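Local structure of 4-aminobutyrate transaminase (Acinetobacter baumannii, 6WOP) at residues 171-175 / 216-222. The protein probably transfers the amino group of 4-aminobutyrate to 2-oxoglutarate, as a pyridoxal 5'-phosphate-dependent aminotransferase of class III. Numbering follows the deposited sequence.
Sequences RYPVP and NVVPAEF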
loop_
_atom_site.group_PDB
_atom_site.type_symbol
_atom_site.label_atom_id
_atom_site.label_comp_id
_atom_site.label_asym_id
_atom_site.label_seq_id
_atom_site.Cartn_x
_atom_site.Cartn_y
_atom_site.Cartn_z
ATOM N N ARG A 171 5.564 18.669 10.370
ATOM C CA ARG A 171 5.321 19.382 11.597
ATOM C C ARG A 171 4.521 20.645 11.349
ATOM O O ARG A 171 4.923 21.469 10.586
ATOM C CB ARG A 171 6.620 19.865 12.263
ATOM C CG ARG A 171 7.777 18.931 12.218
ATOM C CD ARG A 171 7.602 17.751 13.101
ATOM N NE ARG A 171 6.577 16.774 12.750
ATOM C CZ ARG A 171 6.670 15.813 11.840
ATOM N NH1 ARG A 171 7.736 15.683 11.067
ATOM N NH2 ARG A 171 5.662 15.025 11.668
ATOM N N TYR A 172 3.393 20.766 12.010
ATOM C CA TYR A 172 2.638 22.000 11.979
ATOM C C TYR A 172 3.374 23.091 12.759
ATOM O O TYR A 172 3.916 22.826 13.839
ATOM C CB TYR A 172 1.270 21.743 12.606
ATOM C CG TYR A 172 0.193 22.745 12.251
ATOM C CD1 TYR A 172 -0.591 22.561 11.146
ATOM C CD2 TYR A 172 -0.023 23.895 13.049
ATOM C CE1 TYR A 172 -1.597 23.416 10.850
ATOM C CE2 TYR A 172 -1.024 24.769 12.730
ATOM C CZ TYR A 172 -1.814 24.518 11.640
ATOM O OH TYR A 172 -2.864 25.386 11.349
ATOM N N PRO A 173 3.354 24.341 12.274
ATOM C CA PRO A 173 4.057 25.439 12.949
ATOM C C PRO A 173 3.331 25.852 14.219
ATOM O O PRO A 173 2.133 26.207 14.185
ATOM C CB PRO A 173 4.039 26.562 11.895
ATOM C CG PRO A 173 2.843 26.243 11.026
ATOM C CD PRO A 173 2.841 24.746 10.948
ATOM N N VAL A 174 4.044 25.782 15.335
ATOM C CA VAL A 174 3.532 26.167 16.656
ATOM C C VAL A 174 4.674 26.906 17.346
ATOM O O VAL A 174 5.420 26.315 18.137
ATOM C CB VAL A 174 3.016 24.964 17.472
ATOM C CG1 VAL A 174 2.401 25.424 18.752
ATOM C CG2 VAL A 174 1.931 24.185 16.692
ATOM N N PRO A 175 4.880 28.191 17.047
ATOM C CA PRO A 175 6.074 28.863 17.553
ATOM C C PRO A 175 6.108 28.893 19.068
ATOM O O PRO A 175 7.201 28.786 19.617
ATOM C CB PRO A 175 5.967 30.280 16.952
ATOM C CG PRO A 175 5.175 30.092 15.699
ATOM C CD PRO A 175 4.163 29.004 16.048
ATOM N N ASN A 216 -4.581 25.296 17.095
ATOM C CA ASN A 216 -3.345 25.910 16.655
ATOM C C ASN A 216 -3.610 26.721 15.391
ATOM O O ASN A 216 -3.940 26.128 14.346
ATOM C CB ASN A 216 -2.345 24.778 16.357
ATOM C CG ASN A 216 -2.169 23.881 17.585
ATOM O OD1 ASN A 216 -2.026 24.400 18.696
ATOM N ND2 ASN A 216 -2.255 22.569 17.408
ATOM N N VAL A 217 -3.347 28.036 15.450
ATOM C CA VAL A 217 -3.661 28.944 14.337
ATOM C C VAL A 217 -2.438 29.024 13.430
ATOM O O VAL A 217 -1.337 29.286 13.909
ATOM C CB VAL A 217 -4.065 30.344 14.851
ATOM C CG1 VAL A 217 -4.245 31.270 13.698
ATOM C CG2 VAL A 217 -5.360 30.241 15.624
ATOM N N VAL A 218 -2.627 28.780 12.134
ATOM C CA VAL A 218 -1.467 28.727 11.213
ATOM C C VAL A 218 -0.904 30.130 11.039
ATOM O O VAL A 218 -1.671 31.078 10.838
ATOM C CB VAL A 218 -1.859 28.113 9.857
ATOM C CG1 VAL A 218 -2.763 29.012 9.001
ATOM C CG2 VAL A 218 -0.585 27.773 9.048
ATOM N N PRO A 219 0.407 30.329 11.143
ATOM C CA PRO A 219 0.951 31.651 10.829
ATOM C C PRO A 219 0.803 31.966 9.346
ATOM O O PRO A 219 0.972 31.084 8.498
ATOM C CB PRO A 219 2.430 31.539 11.239
ATOM C CG PRO A 219 2.473 30.440 12.262
ATOM C CD PRO A 219 1.391 29.444 11.810
ATOM N N ALA A 220 0.485 33.242 9.038
ATOM C CA ALA A 220 0.402 33.672 7.636
ATOM C C ALA A 220 1.680 33.324 6.857
ATOM O O ALA A 220 1.615 32.922 5.690
ATOM C CB ALA A 220 0.150 35.190 7.526
ATOM N N GLU A 221 2.848 33.510 7.470
ATOM C CA GLU A 221 4.098 33.240 6.754
ATOM C C GLU A 221 4.181 31.772 6.352
ATOM O O GLU A 221 4.734 31.422 5.291
ATOM C CB GLU A 221 5.306 33.626 7.624
ATOM C CG GLU A 221 6.676 33.305 6.989
ATOM C CD GLU A 221 7.794 33.225 8.034
ATOM O OE1 GLU A 221 7.555 33.540 9.230
ATOM O OE2 GLU A 221 8.912 32.838 7.663
ATOM N N PHE A 222 3.630 30.887 7.178
ATOM C CA PHE A 222 3.692 29.485 6.810
ATOM C C PHE A 222 2.822 29.205 5.584
ATOM O O PHE A 222 3.251 28.503 4.665
ATOM C CB PHE A 222 3.283 28.593 7.989
ATOM C CG PHE A 222 3.429 27.085 7.663
ATOM C CD1 PHE A 222 4.679 26.503 7.590
ATOM C CD2 PHE A 222 2.335 26.324 7.380
ATOM C CE1 PHE A 222 4.803 25.173 7.282
ATOM C CE2 PHE A 222 2.448 24.984 7.102
ATOM C CZ PHE A 222 3.691 24.409 7.051
HETATM O O HOH W 1 0.097 27.357 15.484
#
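Pro173 is central to this contact: its CA-to-CB bond points toward 216-222, and its CG packs against both Phe222 and Pro219. Pro173 CG stands 3.8 Å from the centroid of the Phe222 ring and 22° off the ring normal, a CH-pi contact over the face, and lies 3.6 Å from Pro219 CD. Phe222, chi1 t, presents that face from the first turn of its helix. Pro219 takes the N-cap position, and its O receives a weak hydrogen bond from Phe222 N (3.0 Å). Tyr172, also chi1 t, starts sideways but extends its ring to the residues leading into the helix: Tyr172 CZ is 4.0 Å from Val218 CB, and Tyr172 CE2 is 3.9 Å from Asn216 CB. The Tyr172 hydroxyl is hydrogen-bonded to Glu207 O, whereas Asn216 (chi1 m) hydrogen-bonds through ND2 to Gln210 OE1. Val174 adds a looser touch, CG2 to Asn216 CG at 4.2 Å. No direct hydrogen bond joins the two segments; one water bridges the backbones instead, donating to Pro173 O (2.7 Å) and to Val217 O (2.9 Å). Arg171 leads away from this packing and forms a salt bridge with Glu194 of the second subunit. The contact packs the rim of the PLP-binding large domain of a fold type I aminotransferase, joining the loop after 167-170, an edge strand within this chain of its central seven-stranded sheet, to helix 220-233. Helix 181-194 packs alongside, Ala184 touching Pro173 and Phe222, and strand 216-217 pairs antiparallel with 209-210 while touching 347-353 of the second seven-stranded sheet.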